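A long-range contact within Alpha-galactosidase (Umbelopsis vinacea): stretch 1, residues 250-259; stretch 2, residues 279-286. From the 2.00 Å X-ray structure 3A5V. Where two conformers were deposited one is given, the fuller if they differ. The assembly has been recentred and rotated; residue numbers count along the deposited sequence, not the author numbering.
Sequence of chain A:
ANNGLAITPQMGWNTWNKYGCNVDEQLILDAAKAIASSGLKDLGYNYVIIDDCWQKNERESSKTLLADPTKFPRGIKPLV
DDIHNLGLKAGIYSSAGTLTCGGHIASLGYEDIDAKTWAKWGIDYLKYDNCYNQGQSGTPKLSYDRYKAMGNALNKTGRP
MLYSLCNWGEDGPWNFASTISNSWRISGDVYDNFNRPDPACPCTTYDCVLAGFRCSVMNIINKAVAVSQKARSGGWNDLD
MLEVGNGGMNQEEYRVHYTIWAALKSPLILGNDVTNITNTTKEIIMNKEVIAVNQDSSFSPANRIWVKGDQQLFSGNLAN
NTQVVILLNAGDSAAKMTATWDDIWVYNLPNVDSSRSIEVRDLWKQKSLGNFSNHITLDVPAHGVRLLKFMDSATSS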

# COMPACT_ATOMS: atom_id res chain seq x y z
N ASN A 250 9.30 -33.67 -9.29
CA ASN A 250 8.98 -35.10 -9.42
C ASN A 250 7.54 -35.30 -9.93
O ASN A 250 6.81 -34.32 -10.12
N GLN A 251 7.13 -36.55 -10.17
CA GLN A 251 5.81 -36.78 -10.76
C GLN A 251 4.64 -36.32 -9.87
O GLN A 251 3.67 -35.76 -10.38
N GLU A 252 4.72 -36.58 -8.57
CA GLU A 252 3.64 -36.15 -7.66
C GLU A 252 3.55 -34.62 -7.57
O GLU A 252 2.45 -34.05 -7.49
N GLU A 253 4.70 -33.95 -7.59
CA GLU A 253 4.71 -32.48 -7.66
C GLU A 253 4.05 -31.95 -8.94
O GLU A 253 3.26 -31.03 -8.87
N TYR A 254 4.39 -32.53 -10.11
CA TYR A 254 3.71 -32.17 -11.37
C TYR A 254 2.22 -32.49 -11.33
O TYR A 254 1.40 -31.75 -11.90
N ARG A 255 1.86 -33.61 -10.69
CA ARG A 255 0.45 -33.94 -10.58
C ARG A 255 -0.30 -32.86 -9.79
O ARG A 255 -1.42 -32.48 -10.14
N VAL A 256 0.33 -32.37 -8.72
CA VAL A 256 -0.27 -31.31 -7.91
C VAL A 256 -0.46 -30.04 -8.73
O VAL A 256 -1.54 -29.44 -8.75
N HIS A 257 0.61 -29.64 -9.39
CA HIS A 257 0.68 -28.48 -10.26
C HIS A 257 -0.44 -28.55 -11.31
O HIS A 257 -1.29 -27.65 -11.38
N TYR A 258 -0.50 -29.65 -12.05
CA TYR A 258 -1.53 -29.80 -13.09
C TYR A 258 -2.95 -29.79 -12.51
O TYR A 258 -3.86 -29.14 -13.05
N THR A 259 -3.15 -30.54 -11.43
CA THR A 259 -4.47 -30.65 -10.78
C THR A 259 -5.04 -29.29 -10.37
O THR A 259 -6.22 -28.99 -10.63
N ASN A 279 6.20 -41.32 -21.07
CA ASN A 279 5.01 -41.91 -20.46
C ASN A 279 4.61 -41.20 -19.17
O ASN A 279 3.43 -41.02 -18.89
N THR A 280 5.61 -40.79 -18.39
CA THR A 280 5.35 -40.06 -17.15
C THR A 280 4.63 -38.72 -17.42
O THR A 280 3.71 -38.35 -16.68
N THR A 281 5.05 -38.02 -18.46
CA THR A 281 4.40 -36.77 -18.85
C THR A 281 2.98 -37.03 -19.39
O THR A 281 2.04 -36.32 -19.03
N LYS A 282 2.83 -38.07 -20.21
CA LYS A 282 1.51 -38.37 -20.80
C LYS A 282 0.48 -38.66 -19.71
O LYS A 282 -0.66 -38.24 -19.79
N GLU A 283 0.91 -39.39 -18.68
CA GLU A 283 0.02 -39.72 -17.55
C GLU A 283 -0.58 -38.46 -16.93
O GLU A 283 -1.77 -38.45 -16.54
N ILE A 284 0.22 -37.40 -16.84
CA ILE A 284 -0.23 -36.13 -16.23
C ILE A 284 -1.04 -35.23 -17.20
O ILE A 284 -2.06 -34.64 -16.82
N ILE A 285 -0.60 -35.12 -18.45
CA ILE A 285 -1.21 -34.14 -19.35
C ILE A 285 -2.27 -34.71 -20.30
O ILE A 285 -2.91 -33.96 -21.03
N MET A 286 -2.43 -36.04 -20.32
CA MET A 286 -3.37 -36.64 -21.28
C MET A 286 -4.50 -37.40 -20.62
O MET A 286 -5.04 -38.35 -21.20

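The helices 251-259 and 279-285 run in roughly the same direction, their axes inclined by 27° and 10.0 Å apart at closest approach, and the space between them is filled chiefly by Ile-284. Asn-250 lies just ahead of the first helix and points away from the second; its p rotamer lets OD1 cap the helix by accepting from Glu-253 N at 2.8 Å. Gln-251 is the first residue to point in. With chi1 and chi2 both t, its side chain extends to the second helix, where NE2 donates to Glu-283 OE1 at 3.1 Å and, more weakly, to the backbone oxygen O of Thr-280 at 3.3 Å. Its aliphatic part also meets Ile-284, CG lying 4.0 Å from CD1.

Glu-252 (m, m) points away but anchors Arg-255 from within its own helix, OE1 accepting from Arg-255 NE at 3.1 Å in a salt bridge. Tyr-254 (m) starts toward the second helix, yet its ring leads away, and its contact there is through its backbone O, 3.9 Å from Ile-284 CG2.

Arg-255 leaves the helix sideways, and its t, t, m chain brings the guanidinium back to the contact. Ile-284 CD1 covers one face, 3.7 Å from NH1, while Glu-283 approaches at the edge, its OE2 forming a salt bridge with NH2 through a weak 3.4 Å hydrogen bond. Glu-283 is extended (t, t) and so reaches both Gln-251 and Arg-255. Water 1 adds a second link, donating to Glu-283 OE2 at 2.6 Å and accepting from Arg-255 NH1 at 2.9 Å.

Tyr-258 (t) closes the contact: CB packs 3.5 Å from Ile-284 CG2, and ring atom CE2 lies 4.0 Å from Ile-285 CG2. Ile-284 (m, m) thus sits as a knob among Gln-251, Tyr-254, Arg-255 and Tyr-258.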

# COMPACT_ATOMS: atom_id res chain seq x y z
CB ASN A 250 9.26 -35.87 -8.10
CG ASN A 250 8.32 -35.46 -6.96
OD1 ASN A 250 7.15 -35.19 -7.18
ND2 ASN A 250 8.85 -35.47 -5.73
CB GLN A 251 5.60 -38.22 -11.27
CG GLN A 251 4.51 -38.26 -12.37
CD GLN A 251 3.90 -39.64 -12.58
OE1 GLN A 251 3.87 -40.47 -11.67
NE2 GLN A 251 3.37 -39.88 -13.77
CB GLU A 252 3.78 -36.79 -6.27
CG GLU A 252 3.53 -38.34 -6.25
CD GLU A 252 2.23 -38.77 -6.94
OE1 GLU A 252 1.20 -38.10 -6.76
OE2 GLU A 252 2.24 -39.77 -7.70
CB GLU A 253 6.13 -31.94 -7.53
CG GLU A 253 6.66 -32.07 -6.11
CD GLU A 253 8.16 -31.80 -5.98
OE1 GLU A 253 8.91 -31.86 -6.99
OE2 GLU A 253 8.59 -31.53 -4.85
CB TYR A 254 4.33 -32.87 -12.59
CG TYR A 254 5.66 -32.27 -13.00
CD1 TYR A 254 5.85 -30.87 -13.01
CD2 TYR A 254 6.73 -33.09 -13.38
CE1 TYR A 254 7.08 -30.31 -13.38
CE2 TYR A 254 7.98 -32.54 -13.76
CZ TYR A 254 8.14 -31.16 -13.75
OH TYR A 254 9.36 -30.62 -14.11
CB ARG A 255 0.25 -35.33 -9.94
CG ARG A 255 -1.21 -35.81 -10.03
CD ARG A 255 -1.45 -37.02 -9.13
NE ARG A 255 -0.48 -38.10 -9.36
CZ ARG A 255 -0.50 -38.93 -10.40
NH1 ARG A 255 -1.42 -38.80 -11.36
NH2 ARG A 255 0.42 -39.89 -10.49
CB VAL A 256 0.57 -31.03 -6.64
CG1 VAL A 256 -0.02 -29.83 -5.82
CG2 VAL A 256 0.59 -32.24 -5.81
CB HIS A 257 2.11 -28.47 -10.84
CG HIS A 257 2.36 -27.51 -11.97
ND1 HIS A 257 1.91 -26.21 -11.98
CD2 HIS A 257 3.12 -27.66 -13.08
CE1 HIS A 257 2.34 -25.61 -13.08
NE2 HIS A 257 3.09 -26.47 -13.76
CB TYR A 258 -1.27 -31.08 -13.90
CG TYR A 258 -2.10 -31.17 -15.17
CD1 TYR A 258 -3.41 -31.66 -15.13
CD2 TYR A 258 -1.58 -30.75 -16.40
CE1 TYR A 258 -4.19 -31.73 -16.27
CE2 TYR A 258 -2.36 -30.83 -17.57
CZ TYR A 258 -3.67 -31.32 -17.49
OH TYR A 258 -4.46 -31.43 -18.62
CB THR A 259 -4.38 -31.55 -9.51
OG1 THR A 259 -3.95 -32.88 -9.89
CG2 THR A 259 -5.73 -31.59 -8.76
CB ASN A 279 5.21 -43.41 -20.21
CG ASN A 279 5.14 -44.23 -21.49
OD1 ASN A 279 4.73 -43.73 -22.54
ND2 ASN A 279 5.52 -45.49 -21.39
CB THR A 280 6.70 -39.80 -16.43
OG1 THR A 280 7.47 -41.01 -16.45
CG2 THR A 280 6.49 -39.35 -14.99
CB THR A 281 5.28 -35.96 -19.84
OG1 THR A 281 6.45 -35.49 -19.13
CG2 THR A 281 4.51 -34.76 -20.40
CB LYS A 282 1.59 -39.57 -21.75
CG LYS A 282 2.38 -39.35 -23.04
CD LYS A 282 2.41 -40.65 -23.89
CE LYS A 282 3.16 -40.41 -25.21
NZ LYS A 282 3.38 -41.68 -25.99
CB GLU A 283 0.80 -40.53 -16.50
CG GLU A 283 -0.06 -41.01 -15.33
CD GLU A 283 0.71 -41.84 -14.31
OE1 GLU A 283 1.79 -42.40 -14.65
OE2 GLU A 283 0.23 -41.92 -13.15
CB ILE A 284 0.96 -35.32 -15.62
CG1 ILE A 284 1.77 -36.16 -14.59
CG2 ILE A 284 0.48 -33.96 -15.00
CD1 ILE A 284 0.94 -36.70 -13.38
CB ILE A 285 -0.15 -33.30 -20.12
CG1 ILE A 285 0.56 -34.14 -21.20
CG2 ILE A 285 0.85 -32.61 -19.11
CD1 ILE A 285 1.54 -33.34 -22.09
CB MET A 286 -2.64 -37.55 -22.29
CG MET A 286 -1.53 -36.86 -23.10
SD MET A 286 -0.90 -38.01 -24.35
CE MET A 286 0.33 -37.00 -25.18
O HOH W 1 -2.17 -41.01 -13.10